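Local atomic coordinates of putative aldolase (Bacteroides vulgatus ATCC 8482, PDB entry 3DXI), a protein that is of unknown function but, as a putative aldolase with an HMGL-like sequence region, folds as a TIM barrel. Residues L6-T9 and L10-G13; L31-E35 and L36-Y40; G58-V62 and S63-H67; L229-E232 and L233-Y237. All coordinates share one frame; numbering follows the deposited sequence.

Contact 1 of 4, residues L6-T9 and L10-G13; sequences LDCT and LRDG
Cys8 and Arg11 meet through their side-chain ends. The guanidinium NH2 of Arg11 stands 4.0 Å from Cys8 SG, and the sulfur approaches the flat group obliquely. Arg11 leaves the helix with CG trans to its backbone N (chi1 -173°). Bends at the next two bonds then fold the chain back, bringing the guanidinium over Asp12. The carboxylate carbon CG of Asp12 lies 3.4 Å above one guanidinium face, offset toward the rim. A salt bridge of 2.7 Å joins Arg11 NH1 to Asp12 OD1. Glu42 forms a second salt bridge, to Arg11 NE, so the carboxylates of Asp12 and Glu42 both hold the guanidinium. The stretch is the end of the first barrel strand of a TIM barrel, where strand 4-7 passes through Cys8 into the short helix 9-13. Cys8 takes the N-cap position, and its O accepts from Asp12 N at 2.9 Å in a nearly straight bond (N-H...O 166°). The next bond, Gly13 N to Thr9 O, is short at 2.6 Å and bent (140°), so its geometry is doubtful. Before the helix, Asp7 OD1 makes an Asx turn by accepting from Thr9 N at 3.0 Å, a donor well above the carboxylate plane. The same oxygen uses its syn lone pair for Thr9 OG1 at 2.5 Å. Tyr29 OH also bonds to Asp7 OD1, so three donors grip this buried oxygen. Thr9 OG1 is in turn bonded to Ile219 N, which links the turn to the loop after strand 214-217.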
loop_
_atom_site.group_PDB
_atom_site.type_symbol
_atom_site.label_atom_id
_atom_site.label_comp_id
_atom_site.label_asym_id
_atom_site.label_seq_id
_atom_site.Cartn_x
_atom_site.Cartn_y
_atom_site.Cartn_z
ATOM N N LEU A 6 -3.136 11.654 14.940
ATOM C CA LEU A 6 -4.356 12.399 14.653
ATOM C C LEU A 6 -5.201 11.742 13.571
ATOM O O LEU A 6 -4.712 11.421 12.486
ATOM C CB LEU A 6 -4.008 13.835 14.230
ATOM C CG LEU A 6 -5.152 14.809 13.918
ATOM C CD1 LEU A 6 -4.659 16.244 14.093
ATOM C CD2 LEU A 6 -5.659 14.588 12.497
ATOM N N ASP A 7 -6.476 11.540 13.874
ATOM C CA ASP A 7 -7.390 10.943 12.912
ATOM C C ASP A 7 -8.322 12.025 12.384
ATOM O O ASP A 7 -8.926 12.778 13.161
ATOM C CB ASP A 7 -8.193 9.819 13.564
ATOM C CG ASP A 7 -9.121 9.130 12.592
ATOM O OD1 ASP A 7 -10.210 9.670 12.318
ATOM O OD2 ASP A 7 -8.754 8.053 12.083
ATOM N N CYS A 8 -8.416 12.114 11.061
ATOM C CA CYS A 8 -9.266 13.112 10.424
ATOM C C CYS A 8 -10.314 12.497 9.503
ATOM O O CYS A 8 -10.677 13.084 8.487
ATOM C CB CYS A 8 -8.408 14.125 9.648
ATOM S SG CYS A 8 -7.198 13.412 8.491
ATOM N N THR A 9 -10.816 11.328 9.883
ATOM C CA THR A 9 -11.821 10.619 9.093
ATOM C C THR A 9 -13.013 11.476 8.651
ATOM O O THR A 9 -13.292 11.591 7.456
ATOM C CB THR A 9 -12.365 9.392 9.873
ATOM O OG1 THR A 9 -11.271 8.559 10.285
ATOM C CG2 THR A 9 -13.306 8.582 9.000
ATOM N N LEU A 10 -13.714 12.081 9.606
ATOM C CA LEU A 10 -14.891 12.896 9.283
ATOM C C LEU A 10 -14.619 14.138 8.438
ATOM O O LEU A 10 -15.408 14.478 7.552
ATOM C CB LEU A 10 -15.616 13.315 10.568
ATOM C CG LEU A 10 -16.106 12.186 11.480
ATOM C CD1 LEU A 10 -16.881 12.776 12.649
ATOM C CD2 LEU A 10 -16.988 11.221 10.692
ATOM N N ARG A 11 -13.509 14.816 8.717
ATOM C CA ARG A 11 -13.149 16.030 7.993
ATOM C C ARG A 11 -12.716 15.738 6.560
ATOM O O ARG A 11 -13.152 16.397 5.615
ATOM C CB ARG A 11 -12.019 16.762 8.735
ATOM C CG ARG A 11 -11.654 18.138 8.171
ATOM C CD ARG A 11 -10.716 18.051 6.970
ATOM N NE ARG A 11 -9.375 17.595 7.337
ATOM C CZ ARG A 11 -8.375 17.449 6.472
ATOM N NH1 ARG A 11 -8.560 17.720 5.187
ATOM N NH2 ARG A 11 -7.185 17.041 6.891
ATOM N N ASP A 12 -11.860 14.735 6.411
ATOM C CA ASP A 12 -11.329 14.356 5.113
ATOM C C ASP A 12 -12.224 13.401 4.332
ATOM O O ASP A 12 -12.208 13.394 3.101
ATOM C CB ASP A 12 -9.947 13.739 5.313
ATOM C CG ASP A 12 -8.907 14.333 4.393
ATOM O OD1 ASP A 12 -9.124 15.452 3.876
ATOM O OD2 ASP A 12 -7.864 13.679 4.200
ATOM N N GLY A 13 -13.011 12.601 5.039
ATOM C CA GLY A 13 -13.885 11.660 4.362
ATOM C C GLY A 13 -15.257 12.218 4.020
ATOM O O GLY A 13 -15.988 11.619 3.228
#

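Contact 2 of 4, residues L31-E35 and L36-Y40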
loop_
_atom_site.group_PDB
_atom_site.type_symbol
_atom_site.label_atom_id
_atom_site.label_comp_id
_atom_site.label_asym_id
_atom_site.label_seq_id
_atom_site.Cartn_x
_atom_site.Cartn_y
_atom_site.Cartn_z
ATOM N N LEU A 31 -16.692 7.399 20.215
ATOM C CA LEU A 31 -16.450 6.442 21.293
ATOM C C LEU A 31 -15.308 5.472 20.986
ATOM O O LEU A 31 -14.565 5.076 21.884
ATOM C CB LEU A 31 -17.732 5.670 21.618
ATOM C CG LEU A 31 -18.838 6.555 22.207
ATOM C CD1 LEU A 31 -20.119 5.753 22.367
ATOM C CD2 LEU A 31 -18.383 7.122 23.546
ATOM N N ALA A 32 -15.166 5.090 19.721
ATOM C CA ALA A 32 -14.086 4.189 19.335
ATOM C C ALA A 32 -12.755 4.913 19.525
ATOM O O ALA A 32 -11.786 4.330 19.997
ATOM C CB ALA A 32 -14.239 3.768 17.878
HETATM N N MSE A 33 -12.717 6.189 19.154
HETATM C CA MSE A 33 -11.500 6.975 19.290
HETATM C C MSE A 33 -11.072 7.070 20.758
HETATM O O MSE A 33 -9.888 7.212 21.055
HETATM C CB MSE A 33 -11.704 8.374 18.709
HETATM C CG MSE A 33 -11.965 8.403 17.206
HETATM SE SE MSE A 33 -10.573 7.551 16.133
HETATM C CE MSE A 33 -11.528 5.927 15.674
ATOM N N ASN A 34 -12.036 6.997 21.673
ATOM C CA ASN A 34 -11.717 7.049 23.098
ATOM C C ASN A 34 -10.895 5.820 23.490
ATOM O O ASN A 34 -10.045 5.893 24.376
ATOM C CB ASN A 34 -12.986 7.060 23.965
ATOM C CG ASN A 34 -13.620 8.435 24.076
ATOM O OD1 ASN A 34 -13.036 9.438 23.668
ATOM N ND2 ASN A 34 -14.819 8.487 24.649
ATOM N N GLU A 35 -11.150 4.693 22.829
ATOM C CA GLU A 35 -10.448 3.456 23.160
ATOM C C GLU A 35 -9.319 3.062 22.221
ATOM O O GLU A 35 -8.850 1.923 22.256
ATOM C CB GLU A 35 -11.444 2.298 23.266
ATOM C CG GLU A 35 -12.491 2.498 24.346
ATOM C CD GLU A 35 -13.274 1.235 24.647
ATOM O OE1 GLU A 35 -12.699 0.315 25.270
ATOM O OE2 GLU A 35 -14.460 1.162 24.257
ATOM N N LEU A 36 -8.891 3.994 21.375
ATOM C CA LEU A 36 -7.789 3.737 20.454
ATOM C C LEU A 36 -6.674 4.715 20.811
ATOM O O LEU A 36 -6.941 5.807 21.317
ATOM C CB LEU A 36 -8.243 3.939 18.997
ATOM C CG LEU A 36 -9.241 2.917 18.425
ATOM C CD1 LEU A 36 -9.703 3.337 17.033
ATOM C CD2 LEU A 36 -8.588 1.552 18.362
ATOM N N PRO A 37 -5.410 4.337 20.566
ATOM C CA PRO A 37 -4.326 5.265 20.904
ATOM C C PRO A 37 -4.197 6.452 19.937
ATOM O O PRO A 37 -3.134 6.679 19.357
ATOM C CB PRO A 37 -3.092 4.357 20.914
ATOM C CG PRO A 37 -3.422 3.341 19.858
ATOM C CD PRO A 37 -4.876 3.030 20.139
ATOM N N ILE A 38 -5.292 7.197 19.773
ATOM C CA ILE A 38 -5.340 8.378 18.908
ATOM C C ILE A 38 -5.536 9.609 19.795
ATOM O O ILE A 38 -6.514 9.712 20.538
ATOM C CB ILE A 38 -6.495 8.295 17.880
ATOM C CG1 ILE A 38 -6.129 7.326 16.751
ATOM C CG2 ILE A 38 -6.783 9.669 17.301
ATOM C CD1 ILE A 38 -6.586 5.910 16.969
ATOM N N ASP A 39 -4.603 10.547 19.685
ATOM C CA ASP A 39 -4.582 11.754 20.499
ATOM C C ASP A 39 -5.445 12.930 20.067
ATOM O O ASP A 39 -5.994 13.641 20.909
ATOM C CB ASP A 39 -3.134 12.210 20.627
ATOM C CG ASP A 39 -2.220 11.076 21.029
ATOM O OD1 ASP A 39 -2.256 10.688 22.212
ATOM O OD2 ASP A 39 -1.489 10.556 20.159
ATOM N N TYR A 40 -5.534 13.142 18.761
ATOM C CA TYR A 40 -6.305 14.240 18.192
ATOM C C TYR A 40 -7.330 13.740 17.192
ATOM O O TYR A 40 -7.084 12.781 16.455
ATOM C CB TYR A 40 -5.378 15.221 17.471
ATOM C CG TYR A 40 -4.687 16.211 18.371
ATOM C CD1 TYR A 40 -5.112 17.535 18.432
ATOM C CD2 TYR A 40 -3.600 15.829 19.156
ATOM C CE1 TYR A 40 -4.470 18.460 19.249
ATOM C CE2 TYR A 40 -2.953 16.745 19.980
ATOM C CZ TYR A 40 -3.395 18.060 20.019
ATOM O OH TYR A 40 -2.774 18.968 20.840
HETATM O O HOH W 1 -6.873 5.587 24.558
#
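The backbone leaves helix 23-34 through a weak bond from Leu36 N to Met33 O (3.4 Å), then makes an inverse gamma turn centred on Pro37, closed by Ile38 N to Leu36 O at 2.7 Å. The main side-chain contact is between Met33, a selenomethionine, and Leu36. Their side chains cross at a slant, and Met33 CE presses on Leu36 CD1 at 3.4 Å, tighter than usual for two carbons. Met33 reaches there because its chain bends at chi2 (-57°) and again at chi3 (106°), which turns the end back toward the loop. Leu36 also lies over the end of the helix, with CG 3.3 Å from Ala32 O. Further along, Ile38 CD1 approaches Met33 SE more loosely at 4.4 Å. This is the helix-to-strand half of a beta-alpha-beta unit in the barrel: the chain leaves the outer helix and turns in toward strand 40-45. Val250 of helix 248-265 touches Leu36 from outside, while Ile38 packs on Ile5 and Asp7 of strand 4-7. One water donates to both Asn34 O and Leu36 O, each at 3.2 Å. Lys74 also gathers carbonyls of this turn. Its NZ bonds to Met33 O and Ile38 O, and more weakly to Leu36 O.

Contact 3 of 4, residues G58-V62 and S63-H67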
loop_
_atom_site.group_PDB
_atom_site.type_symbol
_atom_site.label_atom_id
_atom_site.label_comp_id
_atom_site.label_asym_id
_atom_site.label_seq_id
_atom_site.Cartn_x
_atom_site.Cartn_y
_atom_site.Cartn_z
ATOM N N GLY A 58 -19.230 20.330 7.536
ATOM C CA GLY A 58 -18.575 21.280 6.661
ATOM C C GLY A 58 -18.664 22.599 7.414
ATOM O O GLY A 58 -17.913 23.541 7.156
ATOM N N TYR A 59 -19.592 22.638 8.371
ATOM C CA TYR A 59 -19.841 23.811 9.214
ATOM C C TYR A 59 -19.582 23.520 10.693
ATOM O O TYR A 59 -19.339 24.442 11.474
ATOM C CB TYR A 59 -21.295 24.279 9.059
ATOM C CG TYR A 59 -21.623 24.862 7.705
ATOM C CD1 TYR A 59 -21.142 26.115 7.331
ATOM C CD2 TYR A 59 -22.399 24.151 6.787
ATOM C CE1 TYR A 59 -21.419 26.645 6.083
ATOM C CE2 TYR A 59 -22.682 24.676 5.528
ATOM C CZ TYR A 59 -22.188 25.921 5.188
ATOM O OH TYR A 59 -22.465 26.449 3.954
ATOM N N THR A 60 -19.648 22.243 11.067
ATOM C CA THR A 60 -19.434 21.797 12.444
ATOM C C THR A 60 -20.010 22.788 13.467
ATOM O O THR A 60 -19.280 23.469 14.188
ATOM C CB THR A 60 -17.931 21.570 12.723
ATOM O OG1 THR A 60 -17.342 20.874 11.616
ATOM C CG2 THR A 60 -17.740 20.707 13.980
ATOM N N PRO A 61 -21.347 22.868 13.545
ATOM C CA PRO A 61 -22.029 23.776 14.472
ATOM C C PRO A 61 -21.713 23.536 15.949
ATOM O O PRO A 61 -21.307 22.443 16.343
ATOM C CB PRO A 61 -23.508 23.543 14.150
ATOM C CG PRO A 61 -23.535 22.119 13.724
ATOM C CD PRO A 61 -22.322 22.028 12.828
ATOM N N VAL A 62 -21.911 24.573 16.757
ATOM C CA VAL A 62 -21.673 24.507 18.193
ATOM C C VAL A 62 -22.432 23.361 18.862
ATOM O O VAL A 62 -21.871 22.637 19.678
ATOM C CB VAL A 62 -22.077 25.838 18.871
ATOM C CG1 VAL A 62 -22.036 25.696 20.390
ATOM C CG2 VAL A 62 -21.145 26.947 18.415
ATOM N N SER A 63 -23.709 23.200 18.517
ATOM C CA SER A 63 -24.517 22.143 19.107
ATOM C C SER A 63 -23.822 20.789 18.979
ATOM O O SER A 63 -23.794 20.009 19.929
ATOM C CB SER A 63 -25.904 22.093 18.452
ATOM O OG SER A 63 -25.819 21.881 17.049
ATOM N N VAL A 64 -23.253 20.513 17.810
ATOM C CA VAL A 64 -22.559 19.250 17.592
ATOM C C VAL A 64 -21.278 19.168 18.424
ATOM O O VAL A 64 -20.997 18.147 19.051
ATOM C CB VAL A 64 -22.206 19.056 16.099
ATOM C CG1 VAL A 64 -21.347 17.804 15.917
ATOM C CG2 VAL A 64 -23.483 18.937 15.278
ATOM N N LEU A 65 -20.511 20.251 18.441
ATOM C CA LEU A 65 -19.266 20.280 19.196
ATOM C C LEU A 65 -19.460 20.084 20.704
ATOM O O LEU A 65 -18.620 19.470 21.361
ATOM C CB LEU A 65 -18.507 21.586 18.911
ATOM C CG LEU A 65 -17.944 21.681 17.483
ATOM C CD1 LEU A 65 -17.398 23.063 17.222
ATOM C CD2 LEU A 65 -16.856 20.627 17.290
ATOM N N LYS A 66 -20.558 20.595 21.253
ATOM C CA LYS A 66 -20.823 20.436 22.681
ATOM C C LYS A 66 -21.020 18.961 23.015
ATOM O O LYS A 66 -20.569 18.484 24.059
ATOM C CB LYS A 66 -22.074 21.210 23.095
ATOM C CG LYS A 66 -21.888 22.707 23.180
ATOM C CD LYS A 66 -23.185 23.374 23.617
ATOM C CE LYS A 66 -23.005 24.873 23.783
ATOM N NZ LYS A 66 -24.272 25.515 24.226
ATOM N N HIS A 67 -21.712 18.252 22.128
ATOM C CA HIS A 67 -21.971 16.828 22.294
ATOM C C HIS A 67 -20.665 16.035 22.193
ATOM O O HIS A 67 -20.346 15.221 23.060
ATOM C CB HIS A 67 -22.953 16.357 21.217
ATOM C CG HIS A 67 -23.169 14.876 21.198
ATOM N ND1 HIS A 67 -23.674 14.185 22.277
ATOM C CD2 HIS A 67 -22.955 13.957 20.226
ATOM C CE1 HIS A 67 -23.761 12.901 21.972
ATOM N NE2 HIS A 67 -23.331 12.737 20.733
#
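The pyrrolidine ring of Pro61 is met at its CG and CD atoms by Val64. Val64 CG2 is 3.5 Å from Pro61 CG, and the two side chains cross at a slant. Ser63 OG sits near the same ring carbon, 4.0 Å from Pro61 CG. Before the proline, Thr60 meets the helix with its methyl, CG2 trans to the backbone N. There it crosses Leu65 almost at a right angle. Thr60 CG2 and Leu65 CD2 are tight at 3.4 Å. The hydroxyl of Thr60 serves another part of the fold, bonding to Tyr45 O. The contact links the short helix 56-59 to helix 62-71, which lies between barrel strands 40-45 and 75-81 in the chain. Pro61 is the N-cap of helix 62-71. Its O accepts from Leu65 N at 3.1 Å, in the carbonyl plane, and weakly from Val64 N. Val62 O takes Lys66 N at 2.9 Å. The aliphatic part of Lys66 runs extended past Val62, and its CE comes 3.6 Å from Val62 CG1. Across the contact the side chains thus meet mainly through carbon, while the polar bonds are made by the backbone. The first turn of the helix is held by backbone hydrogen bonds and by apolar packing.

Contact 4 of 4, residues L229-E232 and L233-Y237; sequences LKME and LLLTY
Packing of Met231 against Leu234 and Leu235 makes this a local contact within the first turns of helix 231-241, the helix that follows the last barrel strand, 214-217. Met231 is a selenomethionine. Its CG stands trans to the backbone N, and the chain then bends so that SE lies 4.1 Å from both Leu234 CD2 and Leu235 CG. Leu229, before the helix, reaches Leu234 CB with its CD2 at 4.2 Å. Lys230 is the N-cap. Its O accepts from Leu234 N at 3.1 Å and, weakly, from Leu233 N. Met231 O is bonded by Leu235 N at 2.9 Å in an almost straight line (176°). The third carbonyl, Glu232 O, takes two donors of one residue, Thr236 N at 3.0 Å and Thr236 OG1 at 2.9 Å. They come from opposite faces of the carbonyl plane. The bond from OG1 holds the rotation of the Thr236 side chain, and its hydroxyl is satisfied by the helix itself. The carboxylate of Glu232 turns to the loop, where OE1 accepts from Thr220 N. Met231 faces strand 4-7 at Ile5 and Asp7. Leu229 and Leu233 lie on helix 200-209, and Glu232 and Leu235 on helix 248-265. Met274 and Leu271 of the second subunit pack on Glu232 and Thr236.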
loop_
_atom_site.group_PDB
_atom_site.type_symbol
_atom_site.label_atom_id
_atom_site.label_comp_id
_atom_site.label_asym_id
_atom_site.label_seq_id
_atom_site.Cartn_x
_atom_site.Cartn_y
_atom_site.Cartn_z
ATOM N N LEU A 229 -3.553 7.527 4.581
ATOM C CA LEU A 229 -2.957 6.363 5.214
ATOM C C LEU A 229 -4.081 5.759 6.047
ATOM O O LEU A 229 -4.813 6.490 6.713
ATOM C CB LEU A 229 -1.814 6.793 6.136
ATOM C CG LEU A 229 -1.350 5.814 7.217
ATOM C CD1 LEU A 229 -0.873 4.514 6.591
ATOM C CD2 LEU A 229 -0.236 6.458 8.014
ATOM N N LYS A 230 -4.233 4.437 5.994
ATOM C CA LYS A 230 -5.274 3.764 6.765
ATOM C C LYS A 230 -4.841 3.687 8.226
ATOM O O LYS A 230 -3.818 3.071 8.554
ATOM C CB LYS A 230 -5.533 2.359 6.202
ATOM C CG LYS A 230 -6.085 2.390 4.783
ATOM C CD LYS A 230 -6.595 1.037 4.316
ATOM C CE LYS A 230 -5.472 0.122 3.891
ATOM N NZ LYS A 230 -5.882 -0.623 2.668
HETATM N N MSE A 231 -5.616 4.331 9.098
HETATM C CA MSE A 231 -5.306 4.351 10.520
HETATM C C MSE A 231 -5.098 2.941 11.059
HETATM O O MSE A 231 -4.172 2.701 11.829
HETATM C CB MSE A 231 -6.426 5.054 11.297
HETATM C CG MSE A 231 -6.206 5.097 12.806
HETATM SE SE MSE A 231 -4.607 6.077 13.320
HETATM C CE MSE A 231 -5.370 7.872 13.355
ATOM N N GLU A 232 -5.950 2.006 10.647
ATOM C CA GLU A 232 -5.829 0.624 11.109
ATOM C C GLU A 232 -4.492 0.009 10.705
ATOM O O GLU A 232 -3.957 -0.838 11.419
ATOM C CB GLU A 232 -6.977 -0.245 10.565
ATOM C CG GLU A 232 -7.052 -0.304 9.036
ATOM C CD GLU A 232 -7.990 0.729 8.465
ATOM O OE1 GLU A 232 -8.117 1.817 9.068
ATOM O OE2 GLU A 232 -8.597 0.458 7.406
ATOM N N LEU A 233 -3.956 0.422 9.559
ATOM C CA LEU A 233 -2.671 -0.114 9.108
ATOM C C LEU A 233 -1.550 0.462 9.968
ATOM O O LEU A 233 -0.611 -0.242 10.338
ATOM C CB LEU A 233 -2.418 0.225 7.635
ATOM C CG LEU A 233 -1.110 -0.318 7.050
ATOM C CD1 LEU A 233 -1.007 -1.817 7.298
ATOM C CD2 LEU A 233 -1.061 -0.034 5.559
ATOM N N LEU A 234 -1.657 1.748 10.283
ATOM C CA LEU A 234 -0.659 2.413 11.117
ATOM C C LEU A 234 -0.600 1.758 12.494
ATOM O O LEU A 234 0.471 1.368 12.951
ATOM C CB LEU A 234 -0.996 3.896 11.276
ATOM C CG LEU A 234 -0.137 4.745 12.217
ATOM C CD1 LEU A 234 1.325 4.718 11.779
ATOM C CD2 LEU A 234 -0.676 6.177 12.220
ATOM N N LEU A 235 -1.760 1.630 13.139
ATOM C CA LEU A 235 -1.844 1.038 14.472
ATOM C C LEU A 235 -1.382 -0.411 14.500
ATOM O O LEU A 235 -0.722 -0.838 15.445
ATOM C CB LEU A 235 -3.272 1.128 15.019
ATOM C CG LEU A 235 -3.820 2.540 15.229
ATOM C CD1 LEU A 235 -5.213 2.453 15.842
ATOM C CD2 LEU A 235 -2.891 3.337 16.137
ATOM N N THR A 236 -1.742 -1.179 13.480
ATOM C CA THR A 236 -1.310 -2.570 13.440
ATOM C C THR A 236 0.215 -2.635 13.392
ATOM O O THR A 236 0.832 -3.387 14.144
ATOM C CB THR A 236 -1.888 -3.307 12.220
ATOM O OG1 THR A 236 -3.303 -3.454 12.390
ATOM C CG2 THR A 236 -1.268 -4.689 12.087
ATOM N N TYR A 237 0.815 -1.825 12.521
ATOM C CA TYR A 237 2.268 -1.793 12.380
ATOM C C TYR A 237 2.962 -1.366 13.676
ATOM O O TYR A 237 3.919 -2.007 14.117
ATOM C CB TYR A 237 2.689 -0.833 11.263
ATOM C CG TYR A 237 4.140 -1.008 10.851
ATOM C CD1 TYR A 237 4.487 -1.871 9.811
ATOM C CD2 TYR A 237 5.168 -0.353 11.535
ATOM C CE1 TYR A 237 5.815 -2.083 9.461
ATOM C CE2 TYR A 237 6.510 -0.560 11.192
ATOM C CZ TYR A 237 6.820 -1.428 10.153
ATOM O OH TYR A 237 8.127 -1.660 9.799
#

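The four contacts follow one another along the chain and mark different places in one eight-stranded parallel barrel. Contact 1 sits closest to the centre of the chain, where strand 4-7 ends. Contact 2 ends helix 23-34 and leads into the adjacent strand 40-45, with Asp7 N probably bonded to Tyr40 O. Contact 4 lies on helix 231-241, far along the sequence, yet it touches both: Met231 CE packs on Asp7 and on Ile38. The centres of contacts 1, 2 and 4 are 13 to 14 Å apart. This cluster joins early and late parts of the chain where the barrel closes. Contact 3, after strand 40-45, touches none of the others; its centre is about 15 Å from that of contact 1 and 28 Å from that of contact 4.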